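Long-range contacts in putative HMP/thiamine permease protein YkoE (Bacillus subtilis, PDB 5EDL), which is the membrane-embedded, thiamine-binding S component of an energy-coupling-factor transporter and probably carries thiamine or related hydroxymethylpyrimidine compounds across the membrane: residues V4-I9 against Y56-P61; F48-I53 against V66-A71; G62-S67 against L95-V100; A71-C76 against M85-G90. One frame throughout, in Å; residues are numbered along the deposited sequence.

Contact 1: V4-I9 against Y56-P61; sequences VKEIVI and YMIRKP
The side chains of E6 and K60 cross at about a right angle, and the extended chain of K60 brings its ammonium group up to the carboxylate of E6. NZ of K60 lies 2.9 Å from OE1 of E6, on the syn side of that oxygen, and makes a weaker bond to OE2; together they form a salt bridge. Each charge has a second partner, since OE1 of E6 also takes the amide of K3 and K60 NZ also meets the carbonyl of S1. One water donates both to OE2 of E6, at 2.8 Å, and to the carbonyl O of I58. That carbonyl belongs to the last turn of helix 49-58, which R59 ends by adopting a left-handed conformation (phi 64°); NE of R59 then turns back to the O of Y56, 2.8 Å away. An alanine at E6 would probably leave the ammonium of K60 without a negative mate and take from the water one of the two acceptors it donates to. One turn along helix 4-35 from E6 the contact becomes aliphatic: I58 CD1 lies 4.2 Å from I9 CG2 and also rests on the carbonyl O of E6, 3.7 Å away.

Contact 2: F48-I53 against V66-A71; sequences FIVSVI and VSEIIA
V50 presses on S67 in the tightest carbon pair of this contact: its CG1, anti to the backbone N (chi1 163°), sits 3.4 Å from S67 CB, less than carbons usually allow, and as near to S67 OG. A serine suits the spot because it is small and can turn its hydroxyl back on its own helix, where OG bonds to the carbonyl of A63. Beside it S51 OG meets E68 CB at 3.3 Å, its own hydrogen bond going to the carbonyl of A64. With serines and an alanine at the interface, segments 49-53 and 66-71 of the consecutive membrane helices 49-58 and 63-77 run roughly antiparallel (142°), axes 8.0 Å apart. The packing relaxes toward the thiamine pocket: V50 CG2 lies 4.0 Å from A71 CB, and F48 CA is 4.2 Å from E68 OE1. This looser side is buried too, apolar at A71 and polar at E68. E68, bent at chi2 (74°), carries its carboxylate toward Y21, whose hydroxyl bonds to OE1, and Q93, whose NE2 bonds to OE2; it also touches thiamine. An alanine at E68 would probably leave the Y21 hydroxyl and Q93 amide without this acceptor and open a gap next to the vitamin.

Contact 3: G62-S67 against L95-V100; sequences GAALVS and LGAEAV. With MPG ([(Z)-octadec-9-enyl] (2R)-2,3-bis(oxidanyl)propanoate), chain C.
E98 brings its carboxylate to the N-terminal end of helix 63-77, where the first amides of a helix have no carbonyl acceptors within their own helix. Its chain leaves with CG anti to the backbone N and bends at chi2 (73°), which carries CD round toward G62. OE1 takes the amide N of L65 at 2.8 Å, met nearly head-on along the C-O bond. OE2 takes the N of G62 at 2.9 Å, from well above the carboxylate plane, and a water that donates to OE2 accepts in turn from the N of A64, 3.0 Å away. W106 adds its indole NE1 at OE2. G62 holds the N-cap position with a phi of 93°, at which any side chain would collide with the carbonyl O of the preceding residue; glycine avoids this. Further along, segments 63-67 and 95-100 run antiparallel (167°), their axes 7.6 Å apart, a spacing permitted by alanines: CB of A64 and CB of A97 are 4.0 Å apart. L65 and L95 lie side by side, CD1 of L65 3.8 Å from CD2 of L95. A bound lipid runs along the same surface, its C7 3.5 Å from E98 CG. Glutamate thus offers methylenes to the lipid and a charge to the helix end, whose amides and partial positive charge probably stabilise the carboxylate in this apolar setting.

Contact 4: A71-C76 against M85-G90; sequences AALVEC and MVIVIG. With VIB (3-(4-amino-2-methyl-pyrimidin-5-ylmethyl)-5-(2-hydroxy-ethyl)-4-methyl-thiazol-3-ium), chain B.
V86 and E75 meet beside the aminopyrimidine ring of thiamine, which takes them in different ways. V86 CG2 lies over N1A, 3.3 Å away, and on the same face I89 CG2 lies 3.7 Å from N3A. E75 comes to the rim instead: with CG anti to the backbone N (chi1 -169°) and the chain extended, its OE1 reaches 2.7 Å from N1A, while OE2 is held by T25 and N80. Branching at CB lets V86 serve two surfaces, for its other methyl, CG1, packs 3.8 Å from C76 CB. Behind the pocket segments 71-76 and 85-90 run antiparallel (165°). A72 and G90 let them close: A72 CB lies 3.9 Å from G90 CA, and a side chain on G90 would clash with that methyl. I87 fills the outer side, its CD1 3.9 Å from C76 CB and its side chain lying alongside that of L73. The chemistry fits the ligand's ring, with aliphatic groups against its face and a carboxylate oxygen at its rim, beside N1A, where a glutamate also stands in thiamine-diphosphate enzymes, though here the setting is recognition; the carboxylate would probably polarise the ring.

In the fold
From the N terminus, contact 1 closes the first loop, bringing the start of helix 4-35 to the end of helix 49-58. Contact 2 opens inside that loop and closes beyond it on helix 63-77, so contacts 1 and 2 cross. Contact 3 starts just after contact 1 ends and shares V66 and S67 with contact 2; it joins the beginning of helix 63-77 to the later part of helix 85-103. Contact 4, nested inside it, joins the same two helices near their connecting loop, at the thiamine end, and shares A71 with contact 2. Helix 63-77 thus enters contacts 2, 3 and 4, from its N-terminal end to the vitamin pocket.

Contact 1: V4-I9 against Y56-P61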
loop_
_atom_site.group_PDB
_atom_site.type_symbol
_atom_site.label_atom_id
_atom_site.label_comp_id
_atom_site.label_asym_id
_atom_site.label_seq_id
_atom_site.Cartn_x
_atom_site.Cartn_y
_atom_site.Cartn_z
ATOM N N VAL A 4 15.160 9.661 -12.442
ATOM C CA VAL A 4 14.450 8.980 -13.516
ATOM C C VAL A 4 14.239 7.526 -13.157
ATOM O O VAL A 4 13.116 7.023 -13.211
ATOM C CB VAL A 4 15.215 9.075 -14.853
ATOM C CG1 VAL A 4 14.590 8.154 -15.891
ATOM C CG2 VAL A 4 15.250 10.513 -15.334
ATOM N N LYS A 5 15.319 6.869 -12.742
ATOM C CA LYS A 5 15.259 5.458 -12.376
ATOM C C LYS A 5 14.241 5.182 -11.262
ATOM O O LYS A 5 13.618 4.129 -11.246
ATOM C CB LYS A 5 16.639 4.952 -11.958
ATOM C CG LYS A 5 17.239 5.632 -10.739
ATOM C CD LYS A 5 18.668 5.144 -10.494
ATOM C CE LYS A 5 19.275 5.744 -9.237
ATOM N NZ LYS A 5 20.728 5.374 -9.071
ATOM N N GLU A 6 14.069 6.124 -10.338
ATOM C CA GLU A 6 13.108 5.926 -9.249
ATOM C C GLU A 6 11.676 6.028 -9.775
ATOM O O GLU A 6 10.809 5.240 -9.400
ATOM C CB GLU A 6 13.344 6.935 -8.128
ATOM C CG GLU A 6 14.654 6.699 -7.359
ATOM C CD GLU A 6 15.067 7.897 -6.522
ATOM O OE1 GLU A 6 14.684 9.030 -6.876
ATOM O OE2 GLU A 6 15.759 7.707 -5.508
ATOM N N ILE A 7 11.437 7.007 -10.641
ATOM C CA ILE A 7 10.137 7.152 -11.274
ATOM C C ILE A 7 9.840 5.855 -12.037
ATOM O O ILE A 7 8.757 5.278 -11.901
ATOM C CB ILE A 7 10.086 8.400 -12.202
ATOM C CG1 ILE A 7 10.194 9.682 -11.366
ATOM C CG2 ILE A 7 8.796 8.428 -13.003
ATOM C CD1 ILE A 7 10.418 10.951 -12.186
ATOM N N VAL A 8 10.825 5.366 -12.779
ATOM C CA VAL A 8 10.679 4.128 -13.536
ATOM C C VAL A 8 10.432 2.891 -12.669
ATOM O O VAL A 8 9.541 2.097 -12.979
ATOM C CB VAL A 8 11.913 3.858 -14.415
ATOM C CG1 VAL A 8 11.782 2.510 -15.106
ATOM C CG2 VAL A 8 12.092 4.968 -15.444
ATOM N N ILE A 9 11.216 2.706 -11.606
ATOM C CA ILE A 9 11.037 1.530 -10.744
ATOM C C ILE A 9 9.686 1.574 -10.024
ATOM O O ILE A 9 9.043 0.539 -9.796
ATOM C CB ILE A 9 12.152 1.396 -9.689
ATOM C CG1 ILE A 9 11.885 0.187 -8.802
ATOM C CG2 ILE A 9 12.214 2.620 -8.801
ATOM C CD1 ILE A 9 12.779 0.113 -7.606
ATOM N N TYR A 56 8.593 3.121 1.256
ATOM C CA TYR A 56 9.659 2.486 2.025
ATOM C C TYR A 56 10.919 2.278 1.161
ATOM O O TYR A 56 12.042 2.445 1.639
ATOM C CB TYR A 56 9.137 1.168 2.609
ATOM C CG TYR A 56 10.106 0.345 3.438
ATOM C CD1 TYR A 56 10.565 0.787 4.672
ATOM C CD2 TYR A 56 10.516 -0.896 2.996
ATOM C CE1 TYR A 56 11.445 0.014 5.429
ATOM C CE2 TYR A 56 11.378 -1.676 3.737
ATOM C CZ TYR A 56 11.848 -1.220 4.944
ATOM O OH TYR A 56 12.690 -2.026 5.650
ATOM N N MET A 57 10.732 1.967 -0.118
ATOM C CA MET A 57 11.866 1.764 -1.021
ATOM C C MET A 57 12.537 3.071 -1.412
ATOM O O MET A 57 13.754 3.169 -1.388
ATOM C CB MET A 57 11.443 1.044 -2.305
ATOM C CG MET A 57 11.149 -0.443 -2.165
ATOM S SD MET A 57 10.811 -1.146 -3.809
ATOM C CE MET A 57 11.588 0.116 -4.835
ATOM N N ILE A 58 11.732 4.064 -1.785
ATOM C CA ILE A 58 12.249 5.254 -2.449
ATOM C C ILE A 58 12.453 6.408 -1.473
ATOM O O ILE A 58 13.428 7.149 -1.576
ATOM C CB ILE A 58 11.311 5.686 -3.595
ATOM C CG1 ILE A 58 11.292 4.601 -4.673
ATOM C CG2 ILE A 58 11.735 7.041 -4.150
ATOM C CD1 ILE A 58 10.245 4.811 -5.751
ATOM N N ARG A 59 11.523 6.539 -0.530
ATOM C CA ARG A 59 11.649 7.449 0.603
ATOM C C ARG A 59 11.695 8.916 0.173
ATOM O O ARG A 59 12.454 9.705 0.715
ATOM C CB ARG A 59 12.890 7.078 1.437
ATOM C CG ARG A 59 12.815 5.635 1.950
ATOM C CD ARG A 59 13.860 5.267 3.005
ATOM N NE ARG A 59 13.580 3.920 3.499
ATOM C CZ ARG A 59 14.262 3.287 4.439
ATOM N NH1 ARG A 59 15.311 3.858 5.011
ATOM N NH2 ARG A 59 13.895 2.065 4.799
ATOM N N LYS A 60 10.858 9.270 -0.799
ATOM C CA LYS A 60 10.744 10.644 -1.248
ATOM C C LYS A 60 9.254 11.015 -1.345
ATOM O O LYS A 60 8.408 10.142 -1.473
ATOM C CB LYS A 60 11.460 10.834 -2.585
ATOM C CG LYS A 60 12.958 10.536 -2.499
ATOM C CD LYS A 60 13.701 10.818 -3.778
ATOM C CE LYS A 60 15.213 10.597 -3.577
ATOM N NZ LYS A 60 15.969 10.689 -4.845
ATOM N N PRO A 61 8.945 12.309 -1.242
ATOM C CA PRO A 61 7.550 12.744 -1.165
ATOM C C PRO A 61 6.776 12.366 -2.421
ATOM O O PRO A 61 7.294 12.461 -3.526
ATOM C CB PRO A 61 7.658 14.268 -1.020
ATOM C CG PRO A 61 9.064 14.506 -0.483
ATOM C CD PRO A 61 9.898 13.430 -1.111
HETATM O O HOH W 1 15.516 6.438 -3.002
#

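Contact 2: F48-I53 against V66-A71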
loop_
_atom_site.group_PDB
_atom_site.type_symbol
_atom_site.label_atom_id
_atom_site.label_comp_id
_atom_site.label_asym_id
_atom_site.label_seq_id
_atom_site.Cartn_x
_atom_site.Cartn_y
_atom_site.Cartn_z
ATOM N N PHE A 48 -3.611 -1.614 -0.555
ATOM C CA PHE A 48 -2.763 -0.459 -0.200
ATOM C C PHE A 48 -1.256 -0.746 -0.283
ATOM O O PHE A 48 -0.438 0.162 -0.092
ATOM C CB PHE A 48 -3.018 0.037 1.230
ATOM C CG PHE A 48 -4.457 0.083 1.644
ATOM C CD1 PHE A 48 -5.464 0.388 0.744
ATOM C CD2 PHE A 48 -4.794 -0.170 2.966
ATOM C CE1 PHE A 48 -6.792 0.433 1.158
ATOM C CE2 PHE A 48 -6.110 -0.129 3.393
ATOM C CZ PHE A 48 -7.120 0.173 2.485
ATOM N N ILE A 49 -0.886 -1.997 -0.517
ATOM C CA ILE A 49 0.504 -2.405 -0.311
ATOM C C ILE A 49 1.491 -1.628 -1.199
ATOM O O ILE A 49 2.597 -1.340 -0.776
ATOM C CB ILE A 49 0.690 -3.933 -0.541
ATOM C CG1 ILE A 49 2.060 -4.374 -0.002
ATOM C CG2 ILE A 49 0.528 -4.288 -2.014
ATOM C CD1 ILE A 49 2.214 -5.872 0.122
ATOM N N VAL A 50 1.061 -1.251 -2.403
ATOM C CA VAL A 50 1.909 -0.501 -3.323
ATOM C C VAL A 50 2.395 0.805 -2.686
ATOM O O VAL A 50 3.550 1.175 -2.843
ATOM C CB VAL A 50 1.165 -0.202 -4.651
ATOM C CG1 VAL A 50 1.849 0.899 -5.433
ATOM C CG2 VAL A 50 1.066 -1.461 -5.481
ATOM N N SER A 51 1.523 1.475 -1.942
ATOM C CA SER A 51 1.889 2.740 -1.320
ATOM C C SER A 51 3.034 2.554 -0.339
ATOM O O SER A 51 3.959 3.345 -0.307
ATOM C CB SER A 51 0.695 3.368 -0.604
ATOM O OG SER A 51 -0.207 3.926 -1.536
ATOM N N VAL A 52 2.955 1.497 0.453
ATOM C CA VAL A 52 3.955 1.254 1.472
ATOM C C VAL A 52 5.286 0.861 0.816
ATOM O O VAL A 52 6.331 1.351 1.208
ATOM C CB VAL A 52 3.484 0.168 2.466
ATOM C CG1 VAL A 52 4.651 -0.336 3.323
ATOM C CG2 VAL A 52 2.366 0.721 3.349
ATOM N N ILE A 53 5.218 -0.001 -0.195
ATOM C CA ILE A 53 6.398 -0.483 -0.909
ATOM C C ILE A 53 7.158 0.683 -1.543
ATOM O O ILE A 53 8.344 0.868 -1.286
ATOM C CB ILE A 53 6.006 -1.530 -1.997
ATOM C CG1 ILE A 53 5.454 -2.804 -1.322
ATOM C CG2 ILE A 53 7.200 -1.821 -2.942
ATOM C CD1 ILE A 53 4.900 -3.862 -2.277
ATOM N N VAL A 66 1.477 8.533 -5.681
ATOM C CA VAL A 66 1.581 8.298 -7.112
ATOM C C VAL A 66 1.628 6.817 -7.461
ATOM O O VAL A 66 0.978 6.386 -8.403
ATOM C CB VAL A 66 2.813 8.990 -7.722
ATOM C CG1 VAL A 66 2.880 8.694 -9.218
ATOM C CG2 VAL A 66 2.741 10.496 -7.488
ATOM N N SER A 67 2.374 6.032 -6.701
ATOM C CA SER A 67 2.429 4.597 -6.961
ATOM C C SER A 67 1.020 3.957 -6.924
ATOM O O SER A 67 0.698 3.129 -7.764
ATOM C CB SER A 67 3.351 3.912 -5.956
ATOM O OG SER A 67 2.835 4.019 -4.640
ATOM N N GLU A 68 0.194 4.344 -5.952
ATOM C CA GLU A 68 -1.151 3.787 -5.813
ATOM C C GLU A 68 -2.058 4.233 -6.975
ATOM O O GLU A 68 -2.885 3.458 -7.457
ATOM C CB GLU A 68 -1.756 4.199 -4.457
ATOM C CG GLU A 68 -3.168 3.648 -4.130
ATOM C CD GLU A 68 -3.198 2.157 -3.768
ATOM O OE1 GLU A 68 -2.147 1.479 -3.823
ATOM O OE2 GLU A 68 -4.292 1.655 -3.446
ATOM N N ILE A 69 -1.917 5.486 -7.400
ATOM C CA ILE A 69 -2.662 5.978 -8.554
ATOM C C ILE A 69 -2.337 5.148 -9.798
ATOM O O ILE A 69 -3.246 4.687 -10.505
ATOM C CB ILE A 69 -2.379 7.467 -8.822
ATOM C CG1 ILE A 69 -3.002 8.323 -7.715
ATOM C CG2 ILE A 69 -2.906 7.897 -10.223
ATOM C CD1 ILE A 69 -2.561 9.760 -7.744
ATOM N N ILE A 70 -1.050 4.939 -10.059
ATOM C CA ILE A 70 -0.642 4.152 -11.220
ATOM C C ILE A 70 -1.163 2.706 -11.133
ATOM O O ILE A 70 -1.672 2.163 -12.120
ATOM C CB ILE A 70 0.887 4.136 -11.379
ATOM C CG1 ILE A 70 1.405 5.551 -11.684
ATOM C CG2 ILE A 70 1.291 3.170 -12.474
ATOM C CD1 ILE A 70 2.927 5.702 -11.512
ATOM N N ALA A 71 -1.026 2.091 -9.960
ATOM C CA ALA A 71 -1.534 0.742 -9.758
ATOM C C ALA A 71 -3.056 0.674 -10.023
ATOM O O ALA A 71 -3.531 -0.256 -10.657
ATOM C CB ALA A 71 -1.212 0.246 -8.329
#

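Contact 3: G62-S67 against L95-V100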
loop_
_atom_site.group_PDB
_atom_site.type_symbol
_atom_site.label_atom_id
_atom_site.label_comp_id
_atom_site.label_asym_id
_atom_site.label_seq_id
_atom_site.Cartn_x
_atom_site.Cartn_y
_atom_site.Cartn_z
ATOM N N GLY A 62 5.545 11.925 -2.230
ATOM C CA GLY A 62 4.685 11.576 -3.342
ATOM C C GLY A 62 4.722 10.116 -3.743
ATOM O O GLY A 62 3.910 9.687 -4.559
ATOM N N ALA A 63 5.650 9.341 -3.183
ATOM C CA ALA A 63 5.775 7.930 -3.567
ATOM C C ALA A 63 4.501 7.138 -3.286
ATOM O O ALA A 63 4.035 6.378 -4.134
ATOM C CB ALA A 63 6.959 7.268 -2.847
ATOM N N ALA A 64 3.955 7.316 -2.090
ATOM C CA ALA A 64 2.802 6.542 -1.653
ATOM C C ALA A 64 1.598 6.901 -2.511
ATOM O O ALA A 64 0.822 6.040 -2.874
ATOM C CB ALA A 64 2.493 6.791 -0.183
ATOM N N LEU A 65 1.473 8.183 -2.831
ATOM C CA LEU A 65 0.310 8.676 -3.557
ATOM C C LEU A 65 0.359 8.248 -5.020
ATOM O O LEU A 65 -0.598 7.673 -5.535
ATOM C CB LEU A 65 0.216 10.204 -3.466
ATOM C CG LEU A 65 -0.819 10.863 -4.384
ATOM C CD1 LEU A 65 -2.212 10.291 -4.084
ATOM C CD2 LEU A 65 -0.802 12.382 -4.196
ATOM N N VAL A 66 1.477 8.533 -5.681
ATOM C CA VAL A 66 1.581 8.298 -7.112
ATOM C C VAL A 66 1.628 6.817 -7.461
ATOM O O VAL A 66 0.978 6.386 -8.403
ATOM C CB VAL A 66 2.813 8.990 -7.722
ATOM C CG1 VAL A 66 2.880 8.694 -9.218
ATOM C CG2 VAL A 66 2.741 10.496 -7.488
ATOM N N SER A 67 2.374 6.032 -6.701
ATOM C CA SER A 67 2.429 4.597 -6.961
ATOM C C SER A 67 1.020 3.957 -6.924
ATOM O O SER A 67 0.698 3.129 -7.764
ATOM C CB SER A 67 3.351 3.912 -5.956
ATOM O OG SER A 67 2.835 4.019 -4.640
ATOM N N LEU A 95 -3.718 9.112 -0.964
ATOM C CA LEU A 95 -3.701 10.323 -0.140
ATOM C C LEU A 95 -3.675 9.981 1.338
ATOM O O LEU A 95 -2.990 10.642 2.129
ATOM C CB LEU A 95 -4.926 11.201 -0.432
ATOM C CG LEU A 95 -4.984 11.851 -1.823
ATOM C CD1 LEU A 95 -6.372 12.448 -2.073
ATOM C CD2 LEU A 95 -3.901 12.922 -1.996
ATOM N N GLY A 96 -4.451 8.962 1.709
ATOM C CA GLY A 96 -4.468 8.472 3.081
ATOM C C GLY A 96 -3.110 7.970 3.563
ATOM O O GLY A 96 -2.689 8.260 4.696
ATOM N N ALA A 97 -2.425 7.208 2.716
ATOM C CA ALA A 97 -1.064 6.739 3.034
ATOM C C ALA A 97 -0.051 7.891 3.010
ATOM O O ALA A 97 0.769 8.029 3.913
ATOM C CB ALA A 97 -0.651 5.653 2.069
ATOM N N GLU A 98 -0.123 8.715 1.975
ATOM C CA GLU A 98 0.790 9.837 1.820
ATOM C C GLU A 98 0.703 10.794 3.011
ATOM O O GLU A 98 1.706 11.367 3.410
ATOM C CB GLU A 98 0.495 10.588 0.521
ATOM C CG GLU A 98 1.557 11.621 0.140
ATOM C CD GLU A 98 2.843 10.980 -0.373
ATOM O OE1 GLU A 98 2.777 10.094 -1.249
ATOM O OE2 GLU A 98 3.922 11.368 0.110
ATOM N N ALA A 99 -0.496 10.975 3.565
ATOM C CA ALA A 99 -0.679 11.894 4.688
ATOM C C ALA A 99 0.197 11.502 5.894
ATOM O O ALA A 99 0.679 12.359 6.625
ATOM C CB ALA A 99 -2.156 11.950 5.092
ATOM N N VAL A 100 0.387 10.207 6.095
ATOM C CA VAL A 100 1.205 9.721 7.210
ATOM C C VAL A 100 2.700 9.993 6.942
ATOM O O VAL A 100 3.458 10.321 7.861
ATOM C CB VAL A 100 0.951 8.215 7.458
ATOM C CG1 VAL A 100 2.063 7.587 8.305
ATOM C CG2 VAL A 100 -0.418 8.008 8.103
HETATM C C2 MPG C . -4.561 14.538 3.616
HETATM C C3 MPG C . -3.114 14.970 3.702
HETATM C C4 MPG C . -2.327 14.327 2.580
HETATM C C5 MPG C . -2.650 15.029 1.282
HETATM C C6 MPG C . -1.373 15.473 0.612
HETATM C C7 MPG C . -0.674 14.264 0.044
HETATM C C8 MPG C . 0.318 14.699 -1.011
HETATM C C9 MPG C . 1.610 15.098 -0.335
HETATM C C10 MPG C . 2.739 15.356 -1.034
HETATM C C11 MPG C . 2.798 15.271 -2.543
HETATM C C12 MPG C . 3.373 16.570 -3.065
HETATM C C13 MPG C . 4.825 16.710 -2.648
HETATM C C14 MPG C . 4.996 17.758 -1.566
HETATM C C15 MPG C . 6.321 18.468 -1.736
HETATM C C16 MPG C . 7.034 18.548 -0.406
HETATM C C17 MPG C . 8.429 19.092 -0.602
HETATM C C18 MPG C . 9.312 18.579 0.513
HETATM O O1 MPG C . -5.752 14.249 5.658
HETATM C C1 MPG C . -5.354 15.214 4.712
HETATM O O HOH W 2 5.306 8.867 0.120
#

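Contact 4: A71-C76 against M85-G90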
loop_
_atom_site.group_PDB
_atom_site.type_symbol
_atom_site.label_atom_id
_atom_site.label_comp_id
_atom_site.label_asym_id
_atom_site.label_seq_id
_atom_site.Cartn_x
_atom_site.Cartn_y
_atom_site.Cartn_z
ATOM N N ALA A 71 -1.026 2.091 -9.960
ATOM C CA ALA A 71 -1.534 0.742 -9.758
ATOM C C ALA A 71 -3.056 0.674 -10.023
ATOM O O ALA A 71 -3.531 -0.256 -10.657
ATOM C CB ALA A 71 -1.212 0.246 -8.329
ATOM N N ALA A 72 -3.805 1.658 -9.524
ATOM C CA ALA A 72 -5.260 1.699 -9.722
ATOM C C ALA A 72 -5.634 1.911 -11.188
ATOM O O ALA A 72 -6.590 1.302 -11.697
ATOM C CB ALA A 72 -5.888 2.790 -8.866
ATOM N N LEU A 73 -4.895 2.793 -11.853
ATOM C CA LEU A 73 -5.097 3.059 -13.270
ATOM C C LEU A 73 -4.950 1.768 -14.055
ATOM O O LEU A 73 -5.785 1.431 -14.896
ATOM C CB LEU A 73 -4.097 4.119 -13.784
ATOM C CG LEU A 73 -3.850 4.195 -15.294
ATOM C CD1 LEU A 73 -5.167 4.497 -16.037
ATOM C CD2 LEU A 73 -2.777 5.233 -15.649
ATOM N N VAL A 74 -3.874 1.045 -13.776
ATOM C CA VAL A 74 -3.570 -0.147 -14.536
ATOM C C VAL A 74 -4.571 -1.258 -14.210
ATOM O O VAL A 74 -4.969 -2.016 -15.097
ATOM C CB VAL A 74 -2.125 -0.620 -14.280
ATOM C CG1 VAL A 74 -1.887 -1.977 -14.927
ATOM C CG2 VAL A 74 -1.135 0.411 -14.821
ATOM N N GLU A 75 -4.983 -1.343 -12.944
ATOM C CA GLU A 75 -6.016 -2.302 -12.569
ATOM C C GLU A 75 -7.320 -2.022 -13.345
ATOM O O GLU A 75 -7.981 -2.942 -13.815
ATOM C CB GLU A 75 -6.275 -2.274 -11.058
ATOM C CG GLU A 75 -7.152 -3.434 -10.603
ATOM C CD GLU A 75 -7.697 -3.249 -9.196
ATOM O OE1 GLU A 75 -7.158 -2.400 -8.455
ATOM O OE2 GLU A 75 -8.673 -3.946 -8.848
ATOM N N CYS A 76 -7.669 -0.747 -13.472
ATOM C CA CYS A 76 -8.822 -0.335 -14.264
ATOM C C CYS A 76 -8.669 -0.795 -15.714
ATOM O O CYS A 76 -9.570 -1.415 -16.275
ATOM C CB CYS A 76 -9.010 1.186 -14.208
ATOM S SG CYS A 76 -10.334 1.815 -15.308
ATOM N N MET A 85 -14.135 4.099 -11.222
ATOM C CA MET A 85 -14.278 4.457 -9.807
ATOM C C MET A 85 -13.151 3.813 -8.966
ATOM O O MET A 85 -12.829 4.299 -7.882
ATOM C CB MET A 85 -15.674 4.090 -9.259
ATOM C CG MET A 85 -16.154 2.656 -9.452
ATOM S SD MET A 85 -17.914 2.403 -9.001
ATOM C CE MET A 85 -18.754 3.419 -10.209
ATOM N N VAL A 86 -12.515 2.761 -9.478
ATOM C CA VAL A 86 -11.396 2.175 -8.751
ATOM C C VAL A 86 -10.205 3.155 -8.758
ATOM O O VAL A 86 -9.394 3.157 -7.842
ATOM C CB VAL A 86 -10.959 0.805 -9.327
ATOM C CG1 VAL A 86 -10.190 0.976 -10.647
ATOM C CG2 VAL A 86 -10.089 0.059 -8.297
ATOM N N ILE A 87 -10.114 3.997 -9.785
ATOM C CA ILE A 87 -9.058 5.004 -9.834
ATOM C C ILE A 87 -9.306 6.074 -8.760
ATOM O O ILE A 87 -8.365 6.576 -8.154
ATOM C CB ILE A 87 -8.941 5.660 -11.224
ATOM C CG1 ILE A 87 -8.502 4.608 -12.257
ATOM C CG2 ILE A 87 -7.954 6.831 -11.178
ATOM C CD1 ILE A 87 -8.591 5.055 -13.702
ATOM N N VAL A 88 -10.576 6.386 -8.506
ATOM C CA VAL A 88 -10.924 7.316 -7.440
ATOM C C VAL A 88 -10.549 6.747 -6.070
ATOM O O VAL A 88 -9.914 7.426 -5.258
ATOM C CB VAL A 88 -12.426 7.662 -7.429
ATOM C CG1 VAL A 88 -12.700 8.735 -6.373
ATOM C CG2 VAL A 88 -12.907 8.117 -8.819
ATOM N N ILE A 89 -10.929 5.501 -5.795
ATOM C CA ILE A 89 -10.591 4.962 -4.480
ATOM C C ILE A 89 -9.076 4.801 -4.377
ATOM O O ILE A 89 -8.499 4.919 -3.293
ATOM C CB ILE A 89 -11.319 3.619 -4.169
ATOM C CG1 ILE A 89 -11.425 3.439 -2.638
ATOM C CG2 ILE A 89 -10.636 2.441 -4.868
ATOM C CD1 ILE A 89 -12.309 2.284 -2.162
ATOM N N GLY A 90 -8.424 4.579 -5.515
ATOM C CA GLY A 90 -6.968 4.520 -5.546
ATOM C C GLY A 90 -6.349 5.849 -5.134
ATOM O O GLY A 90 -5.449 5.891 -4.296
HETATM C CM2 VIB B . -6.753 -0.046 -6.094
HETATM N N4A VIB B . -9.951 -0.782 -2.464
HETATM C CM4 VIB B . -13.423 -4.121 -2.082
HETATM O O1 VIB B . -14.947 -1.114 -0.192
HETATM C C7 VIB B . -15.917 -0.854 -1.187
HETATM C C6 VIB B . -15.908 -2.004 -2.164
HETATM C C2 VIB B . -12.840 -1.134 -4.512
HETATM S S1 VIB B . -14.259 -0.761 -3.965
HETATM C C5 VIB B . -14.628 -1.893 -2.973
HETATM C C4 VIB B . -13.536 -2.834 -2.908
HETATM N N3 VIB B . -12.409 -2.354 -3.890
HETATM C C7A VIB B . -11.184 -3.124 -4.076
HETATM C C4A VIB B . -9.439 -1.144 -3.768
HETATM N N3A VIB B . -8.409 -0.483 -4.302
HETATM C C2A VIB B . -7.942 -0.841 -5.529
HETATM N N1A VIB B . -8.515 -1.887 -6.206
HETATM C C6A VIB B . -9.561 -2.572 -5.677
HETATM C C5A VIB B . -10.015 -2.190 -4.440
#